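Local structure of TSC1 N-terminal domain (Chaetomium thermophilum, 7A0M) at residues Leu104-Ala107 against Thr108-Lys111; Cys210-Val213 against Asn214-Pro217; Ile232-Ser235 against Leu236-Glu240; Phe338-Tyr341 against Ile342-Pro345; Lys344-Tyr348 against Leu349-Gly353. The protein probably binds phosphoinositides of the lysosomal membrane through this N-terminal part of TSC1, helping the TSC complex reach lysosomes and regulate mTORC1. All coordinates share one frame; numbering follows the deposited sequence.

Interaction 1: residues Leu104-Ala107 against Thr108-Lys111; sequences LDNA and TREK
Arg109 folds back along the turn that follows helix 89-105 and brings the far end of its side chain against Asp105 and Asn106. The chain leaving helix 89-105 is here tied back to carbonyls it has just passed. From CB the chain first runs on through CG to CD, and then a bend about the CD-NE bond (chi3 -69°) swings the guanidinium back toward the end of the helix. NE of Arg109 lies 3.9 Å from Asp105 O, and Arg109 CZ comes to 3.6 Å from Asn106 OD1. At the tip, Arg109 NH2 donates to Asp105 O over 2.8 Å with an N-H...O angle of 149°, the donor standing above the carbonyl plane and not on a lone pair. The construct is an elongated all-helical array, and this turn is the short connection from helix 89-105 to helix 113-125, with Ala107 resting on Ala114 of the latter. Arg109 NH2 is also 2.9 Å from Asn106 OD1, but the angle is too poor for a hydrogen bond, although the amide and guanidinium planes are almost parallel. The Asn106 amide has its polar partner just before the turn, where ND2 donates to Pro102 O. The backbone itself closes the turn: Glu110 N donates to Asn106 O at 3.0 Å and 161°, while Arg109 N adds a weak bond of 3.3 Å to the same Asn106 O. Glu110 then bends its side chain, and its CG packs 3.7 Å from Asn106 CB.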
loop_
_atom_site.group_PDB
_atom_site.type_symbol
_atom_site.label_atom_id
_atom_site.label_comp_id
_atom_site.label_asym_id
_atom_site.label_seq_id
_atom_site.Cartn_x
_atom_site.Cartn_y
_atom_site.Cartn_z
ATOM N N LEU B 104 35.968 40.090 -1.287
ATOM C CA LEU B 104 35.553 39.082 -2.259
ATOM C C LEU B 104 36.523 39.001 -3.432
ATOM O O LEU B 104 36.762 37.917 -3.976
ATOM C CB LEU B 104 34.137 39.382 -2.752
ATOM C CG LEU B 104 33.015 39.138 -1.741
ATOM C CD1 LEU B 104 31.655 39.426 -2.359
ATOM C CD2 LEU B 104 33.073 37.716 -1.204
ATOM N N ASP B 105 37.091 40.138 -3.838
ATOM C CA ASP B 105 37.994 40.151 -4.981
ATOM C C ASP B 105 39.344 39.514 -4.671
ATOM O O ASP B 105 40.073 39.158 -5.602
ATOM C CB ASP B 105 38.203 41.586 -5.469
ATOM C CG ASP B 105 36.929 42.214 -5.998
ATOM O OD1 ASP B 105 35.991 41.465 -6.340
ATOM O OD2 ASP B 105 36.865 43.460 -6.068
ATOM N N ASN B 106 39.694 39.364 -3.391
ATOM C CA ASN B 106 40.993 38.830 -2.994
ATOM C C ASN B 106 40.870 37.616 -2.078
ATOM O O ASN B 106 41.845 37.248 -1.413
ATOM C CB ASN B 106 41.829 39.918 -2.318
ATOM C CG ASN B 106 42.079 41.107 -3.224
ATOM O OD1 ASN B 106 43.016 41.107 -4.022
ATOM N ND2 ASN B 106 41.240 42.129 -3.104
ATOM N N ALA B 107 39.691 36.991 -2.020
ATOM C CA ALA B 107 39.484 35.881 -1.095
ATOM C C ALA B 107 40.388 34.696 -1.419
ATOM O O ALA B 107 40.922 34.049 -0.510
ATOM C CB ALA B 107 38.017 35.453 -1.111
ATOM N N THR B 108 40.571 34.394 -2.704
ATOM C CA THR B 108 41.359 33.231 -3.093
ATOM C C THR B 108 42.861 33.481 -3.043
ATOM O O THR B 108 43.632 32.517 -2.967
ATOM C CB THR B 108 40.975 32.777 -4.503
ATOM O OG1 THR B 108 41.431 33.742 -5.460
ATOM C CG2 THR B 108 39.465 32.627 -4.622
ATOM N N ARG B 109 43.296 34.740 -3.081
ATOM C CA ARG B 109 44.711 35.059 -3.213
ATOM C C ARG B 109 45.371 35.490 -1.914
ATOM O O ARG B 109 46.562 35.221 -1.720
ATOM C CB ARG B 109 44.897 36.176 -4.245
ATOM C CG ARG B 109 44.589 35.772 -5.674
ATOM C CD ARG B 109 44.724 36.972 -6.592
ATOM N NE ARG B 109 43.660 37.941 -6.344
ATOM C CZ ARG B 109 43.578 39.132 -6.926
ATOM N NH1 ARG B 109 44.501 39.514 -7.797
ATOM N NH2 ARG B 109 42.571 39.945 -6.634
ATOM N N GLU B 110 44.639 36.146 -1.020
ATOM C CA GLU B 110 45.194 36.649 0.230
ATOM C C GLU B 110 44.783 35.719 1.362
ATOM O O GLU B 110 43.586 35.540 1.618
ATOM C CB GLU B 110 44.727 38.080 0.490
ATOM C CG GLU B 110 44.981 39.009 -0.685
ATOM C CD GLU B 110 46.442 39.040 -1.096
ATOM O OE1 GLU B 110 47.313 39.060 -0.203
ATOM O OE2 GLU B 110 46.718 39.032 -2.315
ATOM N N LYS B 111 45.769 35.133 2.034
ATOM C CA LYS B 111 45.483 34.112 3.030
ATOM C C LYS B 111 44.758 34.699 4.233
ATOM O O LYS B 111 45.065 35.804 4.690
ATOM C CB LYS B 111 46.765 33.433 3.496
ATOM C CG LYS B 111 46.458 32.290 4.430
ATOM C CD LYS B 111 47.663 31.719 5.120
ATOM C CE LYS B 111 47.222 30.582 6.038
ATOM N NZ LYS B 111 46.327 30.998 7.154
#

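Interaction 2: residues Cys210-Val213 against Asn214-Pro217; sequences CAFV and NSGP
A CH-pi contact between Phe212 and Pro217 marks the C-terminal end of helix 199-214, where the chain folds back over its own last turn. Pro217 CG sits 3.7 Å from the centroid of the Phe212 ring, over one face, and Pro217 CB comes to 3.6 Å from Phe212 CZ. The ring is brought face-on to the proline because Phe212 CG stands anti to the backbone N (chi1 179°). Between them, Gly216 turns the backbone with a positive phi of 63°, a conformation glycine adopts readily, and Gly216 N donates to Val213 O at 3.2 Å. Ser215 OG lies 2.5 Å from Phe212 O, a bond so short that its exact length is doubtful. Pro217 brings no N-H to this helix end, and Pro217 CD rests 3.1 Å from Phe212 O. An alanine in place of the phenylalanine would probably leave the Pro217 ring without the aromatic face it lies on and open a gap at the helix end. Phe212 stacks further with Phe188 and meets Leu178 of helix 168-183, while Val213 packs on Met254 and Leu255, so the turn is wedged between helices 168-183 and 242-255.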
loop_
_atom_site.group_PDB
_atom_site.type_symbol
_atom_site.label_atom_id
_atom_site.label_comp_id
_atom_site.label_asym_id
_atom_site.label_seq_id
_atom_site.Cartn_x
_atom_site.Cartn_y
_atom_site.Cartn_z
ATOM N N CYS B 210 16.956 25.552 -1.610
ATOM C CA CYS B 210 17.208 24.172 -1.206
ATOM C C CYS B 210 18.408 24.084 -0.272
ATOM O O CYS B 210 18.367 23.371 0.738
ATOM C CB CYS B 210 17.421 23.295 -2.439
ATOM S SG CYS B 210 15.959 23.110 -3.490
ATOM N N ALA B 211 19.489 24.798 -0.595
ATOM C CA ALA B 211 20.654 24.814 0.285
ATOM C C ALA B 211 20.315 25.440 1.631
ATOM O O ALA B 211 20.833 25.016 2.670
ATOM C CB ALA B 211 21.807 25.562 -0.383
ATOM N N PHE B 212 19.451 26.459 1.631
ATOM C CA PHE B 212 19.055 27.100 2.881
ATOM C C PHE B 212 18.277 26.141 3.774
ATOM O O PHE B 212 18.610 25.966 4.951
ATOM C CB PHE B 212 18.226 28.349 2.588
ATOM C CG PHE B 212 17.747 29.061 3.820
ATOM C CD1 PHE B 212 18.652 29.567 4.740
ATOM C CD2 PHE B 212 16.394 29.230 4.057
ATOM C CE1 PHE B 212 18.213 30.224 5.875
ATOM C CE2 PHE B 212 15.949 29.887 5.189
ATOM C CZ PHE B 212 16.859 30.385 6.098
ATOM N N VAL B 213 17.232 25.512 3.229
ATOM C CA VAL B 213 16.446 24.558 4.008
ATOM C C VAL B 213 17.306 23.384 4.456
ATOM O O VAL B 213 17.113 22.841 5.551
ATOM C CB VAL B 213 15.223 24.091 3.194
ATOM C CG1 VAL B 213 14.394 23.092 3.988
ATOM C CG2 VAL B 213 14.373 25.285 2.786
ATOM N N ASN B 214 18.279 22.983 3.633
ATOM C CA ASN B 214 19.126 21.850 3.989
ATOM C C ASN B 214 20.079 22.198 5.126
ATOM O O ASN B 214 20.503 21.308 5.872
ATOM C CB ASN B 214 19.902 21.365 2.767
ATOM C CG ASN B 214 20.474 19.974 2.957
ATOM O OD1 ASN B 214 19.761 18.976 2.832
ATOM N ND2 ASN B 214 21.764 19.899 3.257
ATOM N N SER B 215 20.427 23.478 5.275
ATOM C CA SER B 215 21.308 23.909 6.356
ATOM C C SER B 215 20.632 23.863 7.721
ATOM O O SER B 215 21.280 24.184 8.724
ATOM C CB SER B 215 21.823 25.325 6.081
ATOM O OG SER B 215 20.764 26.265 6.097
ATOM N N GLY B 216 19.361 23.475 7.778
ATOM C CA GLY B 216 18.630 23.372 9.018
ATOM C C GLY B 216 18.459 24.684 9.761
ATOM O O GLY B 216 18.896 24.826 10.907
ATOM N N PRO B 217 17.820 25.669 9.133
ATOM C CA PRO B 217 17.568 26.931 9.821
ATOM C C PRO B 217 16.295 26.840 10.640
ATOM O O PRO B 217 15.431 25.991 10.368
ATOM C CB PRO B 217 17.420 27.929 8.666
ATOM C CG PRO B 217 16.775 27.115 7.595
ATOM C CD PRO B 217 17.272 25.689 7.763
#

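Interaction 3: residues Ile232-Ser235 against Leu236-Glu240; sequences ILQS and LQKDE
Gln234 and Lys238 meet one helical turn apart, as do Ser235 and Asp239, giving two polar contacts on the last turn of helix 228-238. Lys238 NZ donates to Gln234 OE1 at 2.8 Å, tilted away from the carbonyl plane of the amide. The carbon chains touch as well, with Lys238 CD 3.7 Å from Gln234 CG; the glutamine reaches this place with CG anti to its main-chain nitrogen (chi1 -170°) and an extended chain beyond. Ser235 OG is modelled 2.3 Å from Asp239 OD2, as donor to the carboxylate, but the distance is too short to be taken literally. Such side-chain pairs four residues apart are characteristic of an alpha-helix, and here they coincide with its end, since Asp239 is the first residue to leave helical backbone angles. The main chain keeps one more helical bond: Asp239 N donates to Ser235 O at 3.0 Å. On another side of the turn, Leu236 CD1 lies 4.1 Å from Leu233 CD2 and 4.2 Å from Ile232 CG2, and both leucines go on to Ile273 of helix 267-278. The second shell fixes the aspartate. Its OD1 is held by Arg202 in a salt bridge and by hydrogen bonds from Trp306 NE1 and Val309 N, which probably stabilises the buried negative charge. Arg276 donates to Leu236 O and Asp239 O, so two carbonyls at the helix end are satisfied by one guanidinium, whose positive charge probably suits the negative end of the helix dipole. Trp306 further covers Gln234, Ser235 and Lys238.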
loop_
_atom_site.group_PDB
_atom_site.type_symbol
_atom_site.label_atom_id
_atom_site.label_comp_id
_atom_site.label_asym_id
_atom_site.label_seq_id
_atom_site.Cartn_x
_atom_site.Cartn_y
_atom_site.Cartn_z
ATOM N N ILE B 232 6.567 29.964 -5.162
ATOM C CA ILE B 232 6.962 28.585 -5.440
ATOM C C ILE B 232 5.820 27.843 -6.123
ATOM O O ILE B 232 6.010 27.180 -7.150
ATOM C CB ILE B 232 7.393 27.876 -4.143
ATOM C CG1 ILE B 232 8.621 28.559 -3.538
ATOM C CG2 ILE B 232 7.672 26.403 -4.411
ATOM C CD1 ILE B 232 8.918 28.133 -2.118
ATOM N N LEU B 233 4.616 27.945 -5.556
ATOM C CA LEU B 233 3.448 27.319 -6.166
ATOM C C LEU B 233 3.137 27.939 -7.523
ATOM O O LEU B 233 2.683 27.248 -8.442
ATOM C CB LEU B 233 2.242 27.446 -5.235
ATOM C CG LEU B 233 2.421 26.896 -3.818
ATOM C CD1 LEU B 233 1.096 26.890 -3.069
ATOM C CD2 LEU B 233 3.033 25.503 -3.839
ATOM N N GLN B 234 3.367 29.247 -7.664
ATOM C CA GLN B 234 3.102 29.913 -8.935
ATOM C C GLN B 234 4.039 29.416 -10.029
ATOM O O GLN B 234 3.620 29.241 -11.180
ATOM C CB GLN B 234 3.219 31.426 -8.758
ATOM C CG GLN B 234 2.745 32.240 -9.942
ATOM C CD GLN B 234 2.228 33.604 -9.532
ATOM O OE1 GLN B 234 1.802 34.397 -10.373
ATOM N NE2 GLN B 234 2.228 33.872 -8.230
ATOM N N SER B 235 5.312 29.194 -9.695
ATOM C CA SER B 235 6.236 28.597 -10.654
ATOM C C SER B 235 5.794 27.190 -11.038
ATOM O O SER B 235 5.869 26.803 -12.210
ATOM C CB SER B 235 7.651 28.577 -10.079
ATOM O OG SER B 235 8.552 27.930 -10.963
ATOM N N LEU B 236 5.332 26.409 -10.058
ATOM C CA LEU B 236 4.883 25.048 -10.334
ATOM C C LEU B 236 3.661 25.025 -11.245
ATOM O O LEU B 236 3.440 24.042 -11.960
ATOM C CB LEU B 236 4.582 24.329 -9.019
ATOM C CG LEU B 236 5.796 23.941 -8.171
ATOM C CD1 LEU B 236 5.390 23.712 -6.726
ATOM C CD2 LEU B 236 6.465 22.699 -8.737
ATOM N N GLN B 237 2.857 26.090 -11.233
ATOM C CA GLN B 237 1.649 26.139 -12.049
ATOM C C GLN B 237 1.880 26.726 -13.434
ATOM O O GLN B 237 1.131 26.403 -14.363
ATOM C CB GLN B 237 0.562 26.962 -11.350
ATOM C CG GLN B 237 -0.034 26.323 -10.111
ATOM C CD GLN B 237 -1.128 27.179 -9.506
ATOM O OE1 GLN B 237 -1.097 27.504 -8.320
ATOM N NE2 GLN B 237 -2.107 27.549 -10.322
ATOM N N LYS B 238 2.888 27.578 -13.601
ATOM C CA LYS B 238 3.015 28.366 -14.823
ATOM C C LYS B 238 4.297 28.114 -15.598
ATOM O O LYS B 238 4.260 28.076 -16.830
ATOM C CB LYS B 238 2.920 29.863 -14.497
ATOM C CG LYS B 238 1.608 30.285 -13.860
ATOM C CD LYS B 238 1.657 31.742 -13.435
ATOM C CE LYS B 238 0.365 32.169 -12.762
ATOM N NZ LYS B 238 0.288 33.648 -12.614
ATOM N N ASP B 239 5.434 27.957 -14.921
ATOM C CA ASP B 239 6.693 27.773 -15.630
ATOM C C ASP B 239 6.647 26.516 -16.492
ATOM O O ASP B 239 5.995 25.524 -16.156
ATOM C CB ASP B 239 7.861 27.700 -14.648
ATOM C CG ASP B 239 8.218 29.056 -14.070
ATOM O OD1 ASP B 239 7.907 30.079 -14.717
ATOM O OD2 ASP B 239 8.819 29.103 -12.976
ATOM N N GLU B 240 7.358 26.566 -17.617
ATOM C CA GLU B 240 7.299 25.512 -18.616
ATOM C C GLU B 240 8.619 24.777 -18.791
ATOM O O GLU B 240 8.692 23.858 -19.614
ATOM C CB GLU B 240 6.845 26.096 -19.962
ATOM C CG GLU B 240 5.496 26.796 -19.887
ATOM C CD GLU B 240 5.088 27.438 -21.198
ATOM O OE1 GLU B 240 5.889 27.403 -22.156
ATOM O OE2 GLU B 240 3.967 27.983 -21.266
#

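Interaction 4: residues Phe338-Tyr341 against Ile342-Pro345; sequences FVDY and IRKP. With SO4 (sulfate ion), chain E.
The Phe338 ring receives Ile342 CD1 over one face, 4.2 Å above its plane and offset toward the rim, the two residues being one turn of helix 335-343 apart. The Arg343 guanidinium has Lys344 CB over one face, while Asp340 OD1 and sulfate oxygens lie at its edge. Arg343 grips the aspartate side-on: NH2 reaches Asp340 OD1 at 2.8 Å (159°) and NE reaches the same atom at 3.2 Å, from the same face of the carboxylate plane. The two side chains run alongside each other, the bend of the arginine at chi3 (65°) turning its flat end back to the acid. The outer edge of the guanidinium faces the sulfate, where Arg343 NH1 donates weakly to O4 at 3.5 Å and Lys344 NZ donates to O2 at 2.9 Å. The anion probably came from the crystallisation liquor, though its place beside Arg343 and Lys344 suggests a small basic patch that can hold an anion. Val339, Ile342 and Arg343 also pack on Leu378, Tyr383 and Tyr385 of the second subunit. The acid-arginine pair is an i to i+3 salt bridge on the last turn of helix 335-343, which ends where Lys344 leaves helical backbone angles and Pro345, with no N-H, cannot donate to Tyr341 O.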
loop_
_atom_site.group_PDB
_atom_site.type_symbol
_atom_site.label_atom_id
_atom_site.label_comp_id
_atom_site.label_asym_id
_atom_site.label_seq_id
_atom_site.Cartn_x
_atom_site.Cartn_y
_atom_site.Cartn_z
ATOM N N PHE B 338 -6.353 13.628 -0.518
ATOM C CA PHE B 338 -5.623 13.424 -1.767
ATOM C C PHE B 338 -6.324 12.402 -2.654
ATOM O O PHE B 338 -6.537 12.644 -3.847
ATOM C CB PHE B 338 -4.189 12.983 -1.472
ATOM C CG PHE B 338 -3.290 12.992 -2.678
ATOM C CD1 PHE B 338 -3.561 13.816 -3.760
ATOM C CD2 PHE B 338 -2.182 12.164 -2.736
ATOM C CE1 PHE B 338 -2.737 13.820 -4.871
ATOM C CE2 PHE B 338 -1.356 12.162 -3.844
ATOM C CZ PHE B 338 -1.633 12.990 -4.912
ATOM N N VAL B 339 -6.686 11.247 -2.089
ATOM C CA VAL B 339 -7.350 10.223 -2.891
ATOM C C VAL B 339 -8.751 10.671 -3.282
ATOM O O VAL B 339 -9.287 10.227 -4.304
ATOM C CB VAL B 339 -7.371 8.874 -2.146
ATOM C CG1 VAL B 339 -5.963 8.474 -1.727
ATOM C CG2 VAL B 339 -8.300 8.933 -0.940
ATOM N N ASP B 340 -9.367 11.555 -2.491
ATOM C CA ASP B 340 -10.656 12.115 -2.884
ATOM C C ASP B 340 -10.516 13.061 -4.069
ATOM O O ASP B 340 -11.425 13.148 -4.901
ATOM C CB ASP B 340 -11.306 12.834 -1.704
ATOM C CG ASP B 340 -12.744 13.227 -1.985
ATOM O OD1 ASP B 340 -13.625 12.342 -1.933
ATOM O OD2 ASP B 340 -12.994 14.419 -2.258
ATOM N N TYR B 341 -9.395 13.784 -4.158
ATOM C CA TYR B 341 -9.139 14.597 -5.343
ATOM C C TYR B 341 -8.994 13.716 -6.576
ATOM O O TYR B 341 -9.549 14.021 -7.638
ATOM C CB TYR B 341 -7.886 15.449 -5.135
ATOM C CG TYR B 341 -7.463 16.240 -6.355
ATOM C CD1 TYR B 341 -8.041 17.470 -6.643
ATOM C CD2 TYR B 341 -6.482 15.762 -7.214
ATOM C CE1 TYR B 341 -7.660 18.198 -7.753
ATOM C CE2 TYR B 341 -6.093 16.484 -8.328
ATOM C CZ TYR B 341 -6.685 17.702 -8.592
ATOM O OH TYR B 341 -6.301 18.424 -9.699
ATOM N N ILE B 342 -8.242 12.621 -6.454
ATOM C CA ILE B 342 -8.096 11.685 -7.563
ATOM C C ILE B 342 -9.426 11.009 -7.874
ATOM O O ILE B 342 -9.730 10.729 -9.040
ATOM C CB ILE B 342 -6.997 10.655 -7.241
ATOM C CG1 ILE B 342 -5.646 11.351 -7.068
ATOM C CG2 ILE B 342 -6.909 9.590 -8.328
ATOM C CD1 ILE B 342 -4.533 10.420 -6.640
ATOM N N ARG B 343 -10.247 10.756 -6.851
ATOM C CA ARG B 343 -11.529 10.098 -7.082
ATOM C C ARG B 343 -12.497 11.012 -7.818
ATOM O O ARG B 343 -13.137 10.600 -8.793
ATOM C CB ARG B 343 -12.153 9.658 -5.758
ATOM C CG ARG B 343 -13.511 8.992 -5.942
ATOM C CD ARG B 343 -14.228 8.764 -4.624
ATOM N NE ARG B 343 -14.562 10.025 -3.965
ATOM C CZ ARG B 343 -15.673 10.719 -4.198
ATOM N NH1 ARG B 343 -16.560 10.276 -5.080
ATOM N NH2 ARG B 343 -15.898 11.855 -3.554
ATOM N N LYS B 344 -12.621 12.254 -7.365
ATOM C CA LYS B 344 -13.609 13.187 -7.902
ATOM C C LYS B 344 -12.961 14.553 -8.047
ATOM O O LYS B 344 -13.146 15.442 -7.208
ATOM C CB LYS B 344 -14.850 13.245 -7.007
ATOM C CG LYS B 344 -16.057 13.918 -7.640
ATOM C CD LYS B 344 -17.145 14.175 -6.607
ATOM C CE LYS B 344 -18.382 14.783 -7.246
ATOM N NZ LYS B 344 -19.328 15.322 -6.230
ATOM N N PRO B 345 -12.184 14.759 -9.115
ATOM C CA PRO B 345 -11.644 16.100 -9.375
ATOM C C PRO B 345 -12.697 17.062 -9.878
ATOM O O PRO B 345 -12.396 18.251 -10.059
ATOM C CB PRO B 345 -10.568 15.843 -10.434
ATOM C CG PRO B 345 -11.080 14.655 -11.179
ATOM C CD PRO B 345 -11.791 13.794 -10.158
HETATM S S SO4 E . -20.393 12.320 -4.401
HETATM O O1 SO4 E . -21.365 12.977 -5.271
HETATM O O2 SO4 E . -19.259 13.212 -4.179
HETATM O O3 SO4 E . -21.021 12.003 -3.122
HETATM O O4 SO4 E . -19.928 11.089 -5.032
#

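Interaction 5: residues Lys344-Tyr348 against Leu349-Gly353; sequences KPHNY and LPHAG. With SO4 (sulfate ion), chain E.
His346 points the edge of its ring at the face of His351, a T-shaped pair that joins a short 3-10 turn, begun at Pro345, to the loop running on toward helix 357-373. The aromatic part is spare: the centroids are 5.4 Å apart with the planes at 86°, and His346 CB sits 3.7 Å from His351 CE1. His346 NE2 is bonded to Asp359 OD1, which fixes how that ring is turned. The apolar part is a loose touch of Pro345 CB on Leu349 CD1 at 4.3 Å; Leu349 also meets His361, and Tyr348 packs against Tyr341 edge-to-face. In the backbone, Tyr348 N donates to Pro345 O at 3.1 Å, and Leu349 N adds weak bonds to Pro345 O at 3.2 Å and, longer, to His346 O. Polar side chains act at both ends. Lys344 NZ, the nitrogen that also serves the sulfate, donates to Asn347 OD1 at 3.0 Å, tying Lys344 to the third residue after it. A leucine in place of this lysine would probably leave Asn347 OD1 without this donor, free the amide to turn, and deprive the sulfate of a positive partner. At the far end the histidine ring is steadied within its own segment: His351 CG lies between the backbone N and the carbonyl carbon (chi1 67°), and ND1 donates nearly straight, at 170°, to Leu349 O over 2.9 Å.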
loop_
_atom_site.group_PDB
_atom_site.type_symbol
_atom_site.label_atom_id
_atom_site.label_comp_id
_atom_site.label_asym_id
_atom_site.label_seq_id
_atom_site.Cartn_x
_atom_site.Cartn_y
_atom_site.Cartn_z
ATOM N N LYS B 344 -12.621 12.254 -7.365
ATOM C CA LYS B 344 -13.609 13.187 -7.902
ATOM C C LYS B 344 -12.961 14.553 -8.047
ATOM O O LYS B 344 -13.146 15.442 -7.208
ATOM C CB LYS B 344 -14.850 13.245 -7.007
ATOM C CG LYS B 344 -16.057 13.918 -7.640
ATOM C CD LYS B 344 -17.145 14.175 -6.607
ATOM C CE LYS B 344 -18.382 14.783 -7.246
ATOM N NZ LYS B 344 -19.328 15.322 -6.230
ATOM N N PRO B 345 -12.184 14.759 -9.115
ATOM C CA PRO B 345 -11.644 16.100 -9.375
ATOM C C PRO B 345 -12.697 17.062 -9.878
ATOM O O PRO B 345 -12.396 18.251 -10.059
ATOM C CB PRO B 345 -10.568 15.843 -10.434
ATOM C CG PRO B 345 -11.080 14.655 -11.179
ATOM C CD PRO B 345 -11.791 13.794 -10.158
ATOM N N HIS B 346 -13.918 16.576 -10.117
ATOM C CA HIS B 346 -15.048 17.461 -10.358
ATOM C C HIS B 346 -15.168 18.497 -9.249
ATOM O O HIS B 346 -15.382 19.682 -9.516
ATOM C CB HIS B 346 -16.340 16.645 -10.468
ATOM C CG HIS B 346 -16.268 15.510 -11.445
ATOM N ND1 HIS B 346 -15.404 14.446 -11.291
ATOM C CD2 HIS B 346 -16.964 15.266 -12.580
ATOM C CE1 HIS B 346 -15.564 13.603 -12.295
ATOM N NE2 HIS B 346 -16.506 14.075 -13.091
ATOM N N ASN B 347 -14.991 18.070 -7.995
ATOM C CA ASN B 347 -15.139 18.954 -6.843
ATOM C C ASN B 347 -14.123 20.090 -6.812
ATOM O O ASN B 347 -14.256 20.986 -5.972
ATOM C CB ASN B 347 -15.027 18.142 -5.549
ATOM C CG ASN B 347 -16.280 17.345 -5.250
ATOM O OD1 ASN B 347 -17.268 17.428 -5.978
ATOM N ND2 ASN B 347 -16.244 16.565 -4.176
ATOM N N TYR B 348 -13.121 20.084 -7.693
ATOM C CA TYR B 348 -12.059 21.079 -7.653
ATOM C C TYR B 348 -11.900 21.887 -8.932
ATOM O O TYR B 348 -11.313 22.973 -8.878
ATOM C CB TYR B 348 -10.708 20.413 -7.341
ATOM C CG TYR B 348 -10.615 19.782 -5.969
ATOM C CD1 TYR B 348 -11.104 18.503 -5.735
ATOM C CD2 TYR B 348 -10.022 20.461 -4.912
ATOM C CE1 TYR B 348 -11.012 17.921 -4.485
ATOM C CE2 TYR B 348 -9.926 19.886 -3.658
ATOM C CZ TYR B 348 -10.422 18.617 -3.450
ATOM O OH TYR B 348 -10.331 18.039 -2.205
ATOM N N LEU B 349 -12.394 21.401 -10.069
ATOM C CA LEU B 349 -12.119 22.019 -11.353
ATOM C C LEU B 349 -13.404 22.524 -11.993
ATOM O O LEU B 349 -14.396 21.784 -12.043
ATOM C CB LEU B 349 -11.429 21.019 -12.293
ATOM C CG LEU B 349 -10.076 20.482 -11.827
ATOM C CD1 LEU B 349 -9.592 19.381 -12.756
ATOM C CD2 LEU B 349 -9.057 21.607 -11.746
ATOM N N PRO B 350 -13.436 23.766 -12.473
ATOM C CA PRO B 350 -14.594 24.223 -13.252
ATOM C C PRO B 350 -14.753 23.381 -14.508
ATOM O O PRO B 350 -13.789 23.128 -15.235
ATOM C CB PRO B 350 -14.250 25.680 -13.582
ATOM C CG PRO B 350 -13.260 26.082 -12.538
ATOM C CD PRO B 350 -12.463 24.846 -12.243
ATOM N N HIS B 351 -15.983 22.940 -14.757
ATOM C CA HIS B 351 -16.240 22.012 -15.847
ATOM C C HIS B 351 -17.696 22.124 -16.264
ATOM O O HIS B 351 -18.532 22.666 -15.535
ATOM C CB HIS B 351 -15.916 20.572 -15.435
ATOM C CG HIS B 351 -16.836 20.029 -14.386
ATOM N ND1 HIS B 351 -16.593 20.171 -13.036
ATOM C CD2 HIS B 351 -18.005 19.355 -14.489
ATOM C CE1 HIS B 351 -17.569 19.601 -12.354
ATOM N NE2 HIS B 351 -18.440 19.100 -13.211
ATOM N N ALA B 352 -17.985 21.598 -17.451
ATOM C CA ALA B 352 -19.349 21.469 -17.950
ATOM C C ALA B 352 -19.864 20.077 -17.608
ATOM O O ALA B 352 -19.342 19.077 -18.112
ATOM C CB ALA B 352 -19.406 21.710 -19.457
ATOM N N GLY B 353 -20.883 20.016 -16.748
ATOM C CA GLY B 353 -21.442 18.737 -16.347
ATOM C C GLY B 353 -22.090 17.966 -17.478
ATOM O O GLY B 353 -22.241 16.744 -17.377
HETATM S S SO4 E . -20.393 12.320 -4.401
HETATM O O1 SO4 E . -21.365 12.977 -5.271
HETATM O O2 SO4 E . -19.259 13.212 -4.179
HETATM O O3 SO4 E . -21.021 12.003 -3.122
HETATM O O4 SO4 E . -19.928 11.089 -5.032
#

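The five contacts come in series along an elongated, all-helical chain without strands, each at or just beyond the end of a helix. Interaction 1 follows helix 89-105, interaction 2 ends helix 199-214, and interaction 3 ends helix 228-238, the next helix in the chain; the centres of 2 and 3 are 21 Å apart. Interactions 4 and 5 are neighbours, with centres 11 Å apart: they share Lys344 and Pro345, touch through Tyr341 and Tyr348, and meet the same sulfate. Interactions 1 and 5 lie 60 Å apart between centres, on opposite sides of the chain's centre. Local contacts thus finish helices at several points from helix 89-105 to helix 335-343, and only interaction 4 reaches the second subunit.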